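Local coordinates for protein alpha-1,3-glucanase (Bacillus circulans, PDB 5ZRU) that hydrolyses alpha-1,3-glucan, the chain here being its family GH87 catalytic unit, which carries bound calcium and zinc ions, at residues Asn240-Ile245 against Phe271-Gln276; Thr331-Ala336 against Asn386-Gly391; Thr497-Ile502 against Gly524-Leu529. One frame throughout, in Å; residues are numbered along the deposited sequence.

Interaction 1: Asn240-Ile245 against Phe271-Gln276; sequences NKINNI and FRVTGQ
The carbonyl oxygen of Ile-242 draws in several groups of Val-273 and Thr-274. Thr-274 N donates to Ile-242 O at 2.9 Å, nearly in line with the carbonyl (C=O...N 170°), while Val-273 CA brings a CA-H...O contact to the same oxygen at 3.3 Å. Both segments form the corner between two faces of the beta-helix expected of the pectate-lyase-like clan, on adjacent coils: strand 233-235 stacks in parallel on 269-273, and 245-249 on 277-285. Ile-242 N answers with a bond to Arg-272 O (2.9 Å), giving a single parallel bridge between Ile-242 and Val-273. Farther on, Ile-245 N donates to Gln-276 O at 3.1 Å. Ile-242 and Ile-245 both pack on Val-210 and Val-214 of helix 203-216, and Val-273 CG2 lies 4.3 Å from Ile-242 CB and from Ile-245 CG2. Gly-275 N makes a weak, bent bond to Asn-243 O. The bent chain of Lys-241 crosses Thr-274 at about a right angle, Lys-241 CD 3.5 Å from Thr-274 CG2, before its NZ bonds to Val-238 O. Asn-244 CG stands beside its own backbone N (chi1 -54°), and from there Asn-244 OD1 accepts Gln-276 N at 2.9 Å, the donor tilted 21° from the amide carbonyl plane.

Interaction 2: Thr331-Ala336 against Asn386-Gly391; sequences TPAIIA and NGAPAG
Ile-335 lays its CG2 methyl against the ring of Pro-389, 3.6 Å from CD and only slightly farther from CG, the two side chains crossing obliquely. Its CG1 occupies the crowded position between backbone N and carbonyl carbon (chi1 72°), which sets CG2 beside the N, on the side where the proline lies. Two residues earlier, methyl meets methyl: Ala-333 CB, which points toward the other segment, stands 3.7 Å from Ala-388 CB. The polar tie lies next to this apolar pair. Ala-333 N donates to Asn-386 O at 3.0 Å, bent at the hydrogen (135°) and with the nitrogen standing 36° above the carbonyl plane; Pro-332 CA comes to the same oxygen with a CA-H...O contact. The peptide before Pro-332 is cis, and phi is positive at both Asn-386 and Gly-387. These loops lie on coils two steps apart in the beta-helix, since strand 323-325 stacks on 354-357 and that in turn on 378-381. The coil between them reaches in through Gln-358, which touches both Ala-333 and Ala-388. Tyr-443 OH bonds to Ala-388 O, on the residue whose CB meets Ala-333. At the outer end the side chains of Thr-331 and Asn-386 cross at about a right angle, with Thr-331 OG1 3.8 Å from Asn-386 CG. The two do not bond directly; a water between them lies 2.9 Å from Thr-331 OG1 and donates to Asn-386 OD1. A second water donates to both Ala-333 O (2.7 Å) and Gly-387 O.

Interaction 3: Thr497-Ile502 against Gly524-Leu529; sequences TQRSAI and GKDGVL
A type I beta turn from Gly-524 to Gly-527 presents three backbone N-H groups, those of Gly-524, Lys-525 and Asp-526, to the carbonyls of Thr-497, Gln-498 and Arg-499. Lys-525 N bonds to Thr-497 O in the carbonyl plane, and Asp-526 N reaches a lone pair of Gln-498 O at 2.9 Å, almost straight at the hydrogen (171°). Gly-524 N completes the set at Arg-499 O, 2.8 Å away. The side chain of Asp-526 turns back on its own loop: its CG lies between backbone N and carbonyl carbon (chi1 62°), and Asp-526 OD1 accepts Val-528 N at 2.9 Å, from above the carboxylate plane, to make an Asx turn. The two loops leave parallel neighbouring strands of the beta-helix, 487-495 and 513-523, so the turn of one coil leans on the turn of the coil before it. Water bridges them as well, donating to Gln-498 OE1 and to Asp-526 OD2, while Gln-498 NE2 bonds to Asn-460 O. The chain of Arg-499, bent at chi2 (60°), crosses Val-528 at about a right angle. Val-528 O sits over the centre of its guanidinium, 3.2 Å above the plane, and Arg-499 NH1 lies 3.7 Å from Val-528 CG1. The bonds to this group come from outside the two segments: NH2 donates to Thr-530 O and His-537 O, NH1 pairs with Ser-464 OG, and that same serine hydroxyl also bonds to Asp-526 OD2.

All three contacts belong to the pectate-lyase-like D2 part of the catalytic unit and come one after another along the chain. Interactions 1 and 2 share one kind of corner, leading from the face of strands 233-235 and 269-273 to that of 245-249 and 277-285; interaction 3 lies at a return corner, from 487-495 and 513-523 to 502-505 and 542-544. Centres of interactions 1 and 2 are about 17 Å apart; Lys-241 bonds to His-330, directly ahead of Thr-331. Interaction 3 lies about 48 Å from interaction 1 and 40 Å from interaction 2, centre to centre. Interaction 1 joins early coils and interaction 3 late ones, adjacent in each case, whereas interaction 2 reaches past an intervening coil.

Interaction 1: Asn240-Ile245 against Phe271-Gln276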
loop_
_atom_site.group_PDB
_atom_site.type_symbol
_atom_site.label_atom_id
_atom_site.label_comp_id
_atom_site.label_asym_id
_atom_site.label_seq_id
_atom_site.Cartn_x
_atom_site.Cartn_y
_atom_site.Cartn_z
ATOM N N ASN A 240 30.554 8.266 -5.562
ATOM C CA ASN A 240 31.134 7.942 -4.255
ATOM C C ASN A 240 30.060 7.220 -3.446
ATOM O O ASN A 240 29.386 7.822 -2.606
ATOM C CB ASN A 240 31.635 9.200 -3.552
ATOM C CG ASN A 240 32.456 8.888 -2.315
ATOM O OD1 ASN A 240 33.017 7.796 -2.185
ATOM N ND2 ASN A 240 32.535 9.847 -1.397
ATOM N N LYS A 241 29.896 5.930 -3.716
ATOM C CA LYS A 241 28.849 5.164 -3.059
ATOM C C LYS A 241 29.266 4.834 -1.629
ATOM O O LYS A 241 30.456 4.761 -1.309
ATOM C CB LYS A 241 28.532 3.892 -3.856
ATOM C CG LYS A 241 27.690 4.193 -5.108
ATOM C CD LYS A 241 27.201 2.960 -5.853
ATOM C CE LYS A 241 28.276 2.414 -6.778
ATOM N NZ LYS A 241 28.737 3.415 -7.788
ATOM N N ILE A 242 28.259 4.667 -0.755
ATOM C CA ILE A 242 28.464 4.343 0.654
ATOM C C ILE A 242 28.544 2.831 0.811
ATOM O O ILE A 242 27.768 2.090 0.199
ATOM C CB ILE A 242 27.333 4.937 1.518
ATOM C CG1 ILE A 242 27.510 6.454 1.640
ATOM C CG2 ILE A 242 27.307 4.301 2.913
ATOM C CD1 ILE A 242 26.351 7.159 2.327
ATOM N N ASN A 243 29.489 2.367 1.633
ATOM C CA ASN A 243 29.610 0.944 1.923
ATOM C C ASN A 243 28.504 0.503 2.872
ATOM O O ASN A 243 27.557 -0.161 2.451
ATOM C CB ASN A 243 30.994 0.621 2.507
ATOM C CG ASN A 243 32.101 0.637 1.451
ATOM O OD1 ASN A 243 31.909 0.183 0.326
ATOM N ND2 ASN A 243 33.268 1.155 1.820
ATOM N N ASN A 244 28.600 0.867 4.150
ATOM C CA ASN A 244 27.596 0.484 5.133
ATOM C C ASN A 244 27.119 1.707 5.900
ATOM O O ASN A 244 27.911 2.598 6.217
ATOM C CB ASN A 244 28.156 -0.562 6.111
ATOM C CG ASN A 244 28.730 -1.770 5.399
ATOM O OD1 ASN A 244 27.991 -2.560 4.810
ATOM N ND2 ASN A 244 30.057 -1.934 5.462
ATOM N N ILE A 245 25.830 1.753 6.215
ATOM C CA ILE A 245 25.326 2.867 7.012
ATOM C C ILE A 245 24.085 2.419 7.771
ATOM O O ILE A 245 23.256 1.664 7.254
ATOM C CB ILE A 245 25.064 4.121 6.142
ATOM C CG1 ILE A 245 24.768 5.335 7.034
ATOM C CG2 ILE A 245 23.938 3.884 5.111
ATOM C CD1 ILE A 245 24.723 6.660 6.270
ATOM N N PHE A 271 19.102 6.187 -2.042
ATOM C CA PHE A 271 20.253 5.462 -1.505
ATOM C C PHE A 271 21.258 5.170 -2.611
ATOM O O PHE A 271 20.884 4.691 -3.687
ATOM C CB PHE A 271 19.835 4.131 -0.879
ATOM C CG PHE A 271 19.003 4.247 0.377
ATOM C CD1 PHE A 271 19.489 4.895 1.506
ATOM C CD2 PHE A 271 17.758 3.631 0.444
ATOM C CE1 PHE A 271 18.738 4.957 2.667
ATOM C CE2 PHE A 271 16.995 3.693 1.597
ATOM C CZ PHE A 271 17.485 4.361 2.711
ATOM N N ARG A 272 22.535 5.424 -2.332
ATOM C CA ARG A 272 23.644 4.997 -3.190
ATOM C C ARG A 272 24.577 4.145 -2.332
ATOM O O ARG A 272 25.662 4.583 -1.934
ATOM C CB ARG A 272 24.374 6.200 -3.817
ATOM C CG ARG A 272 23.487 7.080 -4.682
ATOM C CD ARG A 272 23.006 6.340 -5.921
ATOM N NE ARG A 272 22.169 7.188 -6.769
ATOM C CZ ARG A 272 21.539 6.766 -7.863
ATOM N NH1 ARG A 272 21.640 5.497 -8.244
ATOM N NH2 ARG A 272 20.802 7.614 -8.574
ATOM N N VAL A 273 24.119 2.937 -2.020
ATOM C CA VAL A 273 24.746 2.051 -1.045
ATOM C C VAL A 273 25.115 0.747 -1.751
ATOM O O VAL A 273 24.291 0.177 -2.475
ATOM C CB VAL A 273 23.796 1.779 0.139
ATOM C CG1 VAL A 273 24.359 0.700 1.067
ATOM C CG2 VAL A 273 23.508 3.081 0.911
ATOM N N THR A 274 26.345 0.272 -1.529
ATOM C CA THR A 274 26.786 -0.992 -2.105
ATOM C C THR A 274 26.878 -2.118 -1.093
ATOM O O THR A 274 26.888 -3.285 -1.496
ATOM C CB THR A 274 28.158 -0.843 -2.779
ATOM O OG1 THR A 274 29.108 -0.341 -1.834
ATOM C CG2 THR A 274 28.069 0.105 -3.946
ATOM N N GLY A 275 26.976 -1.803 0.194
ATOM C CA GLY A 275 26.978 -2.831 1.209
ATOM C C GLY A 275 25.637 -2.904 1.906
ATOM O O GLY A 275 24.606 -3.072 1.256
ATOM N N GLN A 276 25.627 -2.762 3.223
ATOM C CA GLN A 276 24.427 -2.991 4.013
ATOM C C GLN A 276 23.941 -1.678 4.604
ATOM O O GLN A 276 24.667 -1.022 5.361
ATOM C CB GLN A 276 24.686 -4.004 5.121
ATOM C CG GLN A 276 23.475 -4.256 5.993
ATOM C CD GLN A 276 23.781 -5.209 7.122
ATOM O OE1 GLN A 276 24.633 -4.932 7.964
ATOM N NE2 GLN A 276 23.108 -6.353 7.130
#

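Interaction 2: Thr331-Ala336 against Asn386-Gly391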
loop_
_atom_site.group_PDB
_atom_site.type_symbol
_atom_site.label_atom_id
_atom_site.label_comp_id
_atom_site.label_asym_id
_atom_site.label_seq_id
_atom_site.Cartn_x
_atom_site.Cartn_y
_atom_site.Cartn_z
ATOM N N THR A 331 25.887 0.639 -15.764
ATOM C CA THR A 331 25.827 -0.264 -16.908
ATOM C C THR A 331 27.023 -1.201 -16.821
ATOM O O THR A 331 28.178 -0.733 -16.893
ATOM C CB THR A 331 25.823 0.488 -18.237
ATOM O OG1 THR A 331 24.718 1.397 -18.265
ATOM C CG2 THR A 331 25.688 -0.496 -19.394
ATOM N N PRO A 332 26.816 -2.513 -16.638
ATOM C CA PRO A 332 25.493 -3.126 -16.447
ATOM C C PRO A 332 24.912 -2.791 -15.074
ATOM O O PRO A 332 25.666 -2.402 -14.182
ATOM C CB PRO A 332 25.772 -4.623 -16.577
ATOM C CG PRO A 332 27.197 -4.767 -16.163
ATOM C CD PRO A 332 27.898 -3.513 -16.616
ATOM N N ALA A 333 23.595 -2.915 -14.926
ATOM C CA ALA A 333 22.934 -2.485 -13.701
ATOM C C ALA A 333 23.382 -3.326 -12.514
ATOM O O ALA A 333 23.624 -4.530 -12.638
ATOM C CB ALA A 333 21.415 -2.574 -13.864
ATOM N N ILE A 334 23.515 -2.680 -11.356
ATOM C CA ILE A 334 23.749 -3.420 -10.120
ATOM C C ILE A 334 22.389 -3.703 -9.504
ATOM O O ILE A 334 21.379 -3.137 -9.942
ATOM C CB ILE A 334 24.675 -2.657 -9.154
ATOM C CG1 ILE A 334 24.117 -1.276 -8.826
ATOM C CG2 ILE A 334 26.086 -2.554 -9.743
ATOM C CD1 ILE A 334 24.923 -0.549 -7.756
ATOM N N ILE A 335 22.332 -4.600 -8.519
ATOM C CA ILE A 335 21.053 -4.997 -7.940
ATOM C C ILE A 335 21.137 -4.985 -6.425
ATOM O O ILE A 335 22.206 -5.172 -5.831
ATOM C CB ILE A 335 20.582 -6.394 -8.406
ATOM C CG1 ILE A 335 21.425 -7.504 -7.767
ATOM C CG2 ILE A 335 20.583 -6.491 -9.937
ATOM C CD1 ILE A 335 20.828 -8.903 -7.936
ATOM N N ALA A 336 19.979 -4.780 -5.807
ATOM C CA ALA A 336 19.786 -5.131 -4.413
ATOM C C ALA A 336 19.551 -6.631 -4.301
ATOM O O ALA A 336 18.803 -7.221 -5.089
ATOM C CB ALA A 336 18.595 -4.374 -3.827
ATOM N N ASN A 386 19.485 -1.193 -18.946
ATOM C CA ASN A 386 20.935 -1.184 -18.747
ATOM C C ASN A 386 21.481 -2.571 -18.427
ATOM O O ASN A 386 22.508 -2.701 -17.763
ATOM C CB ASN A 386 21.340 -0.189 -17.654
ATOM C CG ASN A 386 20.960 1.230 -17.998
ATOM O OD1 ASN A 386 20.954 1.612 -19.169
ATOM N ND2 ASN A 386 20.630 2.020 -16.984
ATOM N N GLY A 387 20.816 -3.624 -18.896
ATOM C CA GLY A 387 21.348 -4.955 -18.695
ATOM C C GLY A 387 21.131 -5.538 -17.317
ATOM O O GLY A 387 21.901 -6.407 -16.894
ATOM N N ALA A 388 20.118 -5.082 -16.595
ATOM C CA ALA A 388 19.807 -5.685 -15.309
ATOM C C ALA A 388 19.458 -7.159 -15.504
ATOM O O ALA A 388 18.814 -7.516 -16.499
ATOM C CB ALA A 388 18.637 -4.956 -14.645
ATOM N N PRO A 389 19.856 -8.035 -14.584
ATOM C CA PRO A 389 19.455 -9.440 -14.673
ATOM C C PRO A 389 17.999 -9.605 -14.278
ATOM O O PRO A 389 17.374 -8.707 -13.713
ATOM C CB PRO A 389 20.376 -10.122 -13.662
ATOM C CG PRO A 389 20.502 -9.085 -12.586
ATOM C CD PRO A 389 20.611 -7.772 -13.344
ATOM N N ALA A 390 17.463 -10.787 -14.554
ATOM C CA ALA A 390 16.101 -11.089 -14.131
ATOM C C ALA A 390 16.012 -11.179 -12.611
ATOM O O ALA A 390 16.804 -11.881 -11.972
ATOM C CB ALA A 390 15.629 -12.395 -14.765
ATOM N N GLY A 391 15.037 -10.477 -12.032
ATOM C CA GLY A 391 14.806 -10.596 -10.601
ATOM C C GLY A 391 14.259 -11.971 -10.253
ATOM O O GLY A 391 13.375 -12.501 -10.932
HETATM O O HOH W 1 23.038 1.042 -20.540
HETATM O O HOH W 2 23.570 -6.511 -14.493
#

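Interaction 3: Thr497-Ile502 against Gly524-Leu529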
loop_
_atom_site.group_PDB
_atom_site.type_symbol
_atom_site.label_atom_id
_atom_site.label_comp_id
_atom_site.label_asym_id
_atom_site.label_seq_id
_atom_site.Cartn_x
_atom_site.Cartn_y
_atom_site.Cartn_z
ATOM N N THR A 497 -16.289 -11.868 -3.586
ATOM C CA THR A 497 -15.659 -11.259 -4.748
ATOM C C THR A 497 -16.669 -10.431 -5.544
ATOM O O THR A 497 -17.840 -10.800 -5.676
ATOM C CB THR A 497 -15.030 -12.343 -5.625
ATOM O OG1 THR A 497 -13.898 -12.909 -4.937
ATOM C CG2 THR A 497 -14.574 -11.770 -6.971
ATOM N N GLN A 498 -16.197 -9.296 -6.068
ATOM C CA GLN A 498 -17.068 -8.367 -6.788
ATOM C C GLN A 498 -17.593 -8.985 -8.077
ATOM O O GLN A 498 -18.807 -9.011 -8.313
ATOM C CB GLN A 498 -16.309 -7.061 -7.066
ATOM C CG GLN A 498 -15.815 -6.381 -5.768
ATOM C CD GLN A 498 -15.167 -5.024 -5.997
ATOM O OE1 GLN A 498 -15.460 -4.335 -6.975
ATOM N NE2 GLN A 498 -14.275 -4.636 -5.086
ATOM N N ARG A 499 -16.697 -9.466 -8.940
ATOM C CA ARG A 499 -17.129 -10.160 -10.151
ATOM C C ARG A 499 -16.687 -11.624 -10.063
ATOM O O ARG A 499 -17.198 -12.354 -9.215
ATOM C CB ARG A 499 -16.601 -9.454 -11.411
ATOM C CG ARG A 499 -17.279 -9.929 -12.722
ATOM C CD ARG A 499 -18.813 -9.696 -12.717
ATOM N NE ARG A 499 -19.405 -9.968 -14.034
ATOM C CZ ARG A 499 -19.362 -9.114 -15.054
ATOM N NH1 ARG A 499 -18.776 -7.935 -14.903
ATOM N NH2 ARG A 499 -19.916 -9.428 -16.225
ATOM N N SER A 500 -15.757 -12.085 -10.899
ATOM C CA SER A 500 -15.335 -13.482 -10.831
ATOM C C SER A 500 -14.128 -13.656 -9.910
ATOM O O SER A 500 -13.245 -12.798 -9.851
ATOM C CB SER A 500 -15.017 -14.038 -12.226
ATOM O OG SER A 500 -16.195 -14.091 -13.020
ATOM N N ALA A 501 -14.097 -14.779 -9.186
ATOM C CA ALA A 501 -13.024 -14.993 -8.213
ATOM C C ALA A 501 -11.673 -15.206 -8.893
ATOM O O ALA A 501 -10.664 -14.620 -8.488
ATOM C CB ALA A 501 -13.357 -16.183 -7.304
ATOM N N ILE A 502 -11.619 -16.061 -9.906
ATOM C CA ILE A 502 -10.370 -16.375 -10.595
ATOM C C ILE A 502 -10.590 -16.174 -12.088
ATOM O O ILE A 502 -11.533 -16.741 -12.652
ATOM C CB ILE A 502 -9.909 -17.815 -10.307
ATOM C CG1 ILE A 502 -9.774 -18.034 -8.801
ATOM C CG2 ILE A 502 -8.579 -18.103 -10.989
ATOM C CD1 ILE A 502 -9.559 -19.489 -8.438
ATOM N N GLY A 524 -19.610 -12.514 -7.831
ATOM C CA GLY A 524 -20.610 -11.701 -8.494
ATOM C C GLY A 524 -21.345 -10.768 -7.559
ATOM O O GLY A 524 -22.507 -10.431 -7.816
ATOM N N LYS A 525 -20.702 -10.343 -6.469
ATOM C CA LYS A 525 -21.410 -9.543 -5.477
ATOM C C LYS A 525 -21.673 -8.115 -5.945
ATOM O O LYS A 525 -22.508 -7.437 -5.338
ATOM C CB LYS A 525 -20.645 -9.527 -4.148
ATOM C CG LYS A 525 -20.365 -10.907 -3.544
ATOM C CD LYS A 525 -21.611 -11.800 -3.459
ATOM C CE LYS A 525 -22.482 -11.469 -2.267
ATOM N NZ LYS A 525 -23.442 -12.576 -1.988
ATOM N N ASP A 526 -21.024 -7.642 -7.021
ATOM C CA ASP A 526 -21.368 -6.307 -7.508
ATOM C C ASP A 526 -22.615 -6.290 -8.385
ATOM O O ASP A 526 -23.094 -5.199 -8.711
ATOM C CB ASP A 526 -20.195 -5.641 -8.267
ATOM C CG ASP A 526 -19.756 -6.390 -9.530
ATOM O OD1 ASP A 526 -20.492 -7.248 -10.061
ATOM O OD2 ASP A 526 -18.614 -6.113 -9.981
ATOM N N GLY A 527 -23.147 -7.452 -8.766
ATOM C CA GLY A 527 -24.348 -7.514 -9.581
ATOM C C GLY A 527 -24.181 -7.069 -11.017
ATOM O O GLY A 527 -25.170 -7.011 -11.750
ATOM N N VAL A 528 -22.965 -6.752 -11.443
ATOM C CA VAL A 528 -22.728 -6.257 -12.795
ATOM C C VAL A 528 -22.772 -7.425 -13.770
ATOM O O VAL A 528 -22.190 -8.484 -13.517
ATOM C CB VAL A 528 -21.381 -5.519 -12.875
ATOM C CG1 VAL A 528 -21.070 -5.107 -14.325
ATOM C CG2 VAL A 528 -21.400 -4.302 -11.963
ATOM N N LEU A 529 -23.472 -7.237 -14.891
ATOM C CA LEU A 529 -23.565 -8.272 -15.907
ATOM C C LEU A 529 -22.841 -7.922 -17.198
ATOM O O LEU A 529 -22.437 -8.834 -17.924
ATOM C CB LEU A 529 -25.040 -8.576 -16.216
ATOM C CG LEU A 529 -25.879 -9.019 -15.012
ATOM C CD1 LEU A 529 -27.345 -9.164 -15.389
ATOM C CD2 LEU A 529 -25.331 -10.333 -14.431
HETATM O O HOH W 3 -16.987 -4.073 -9.246
#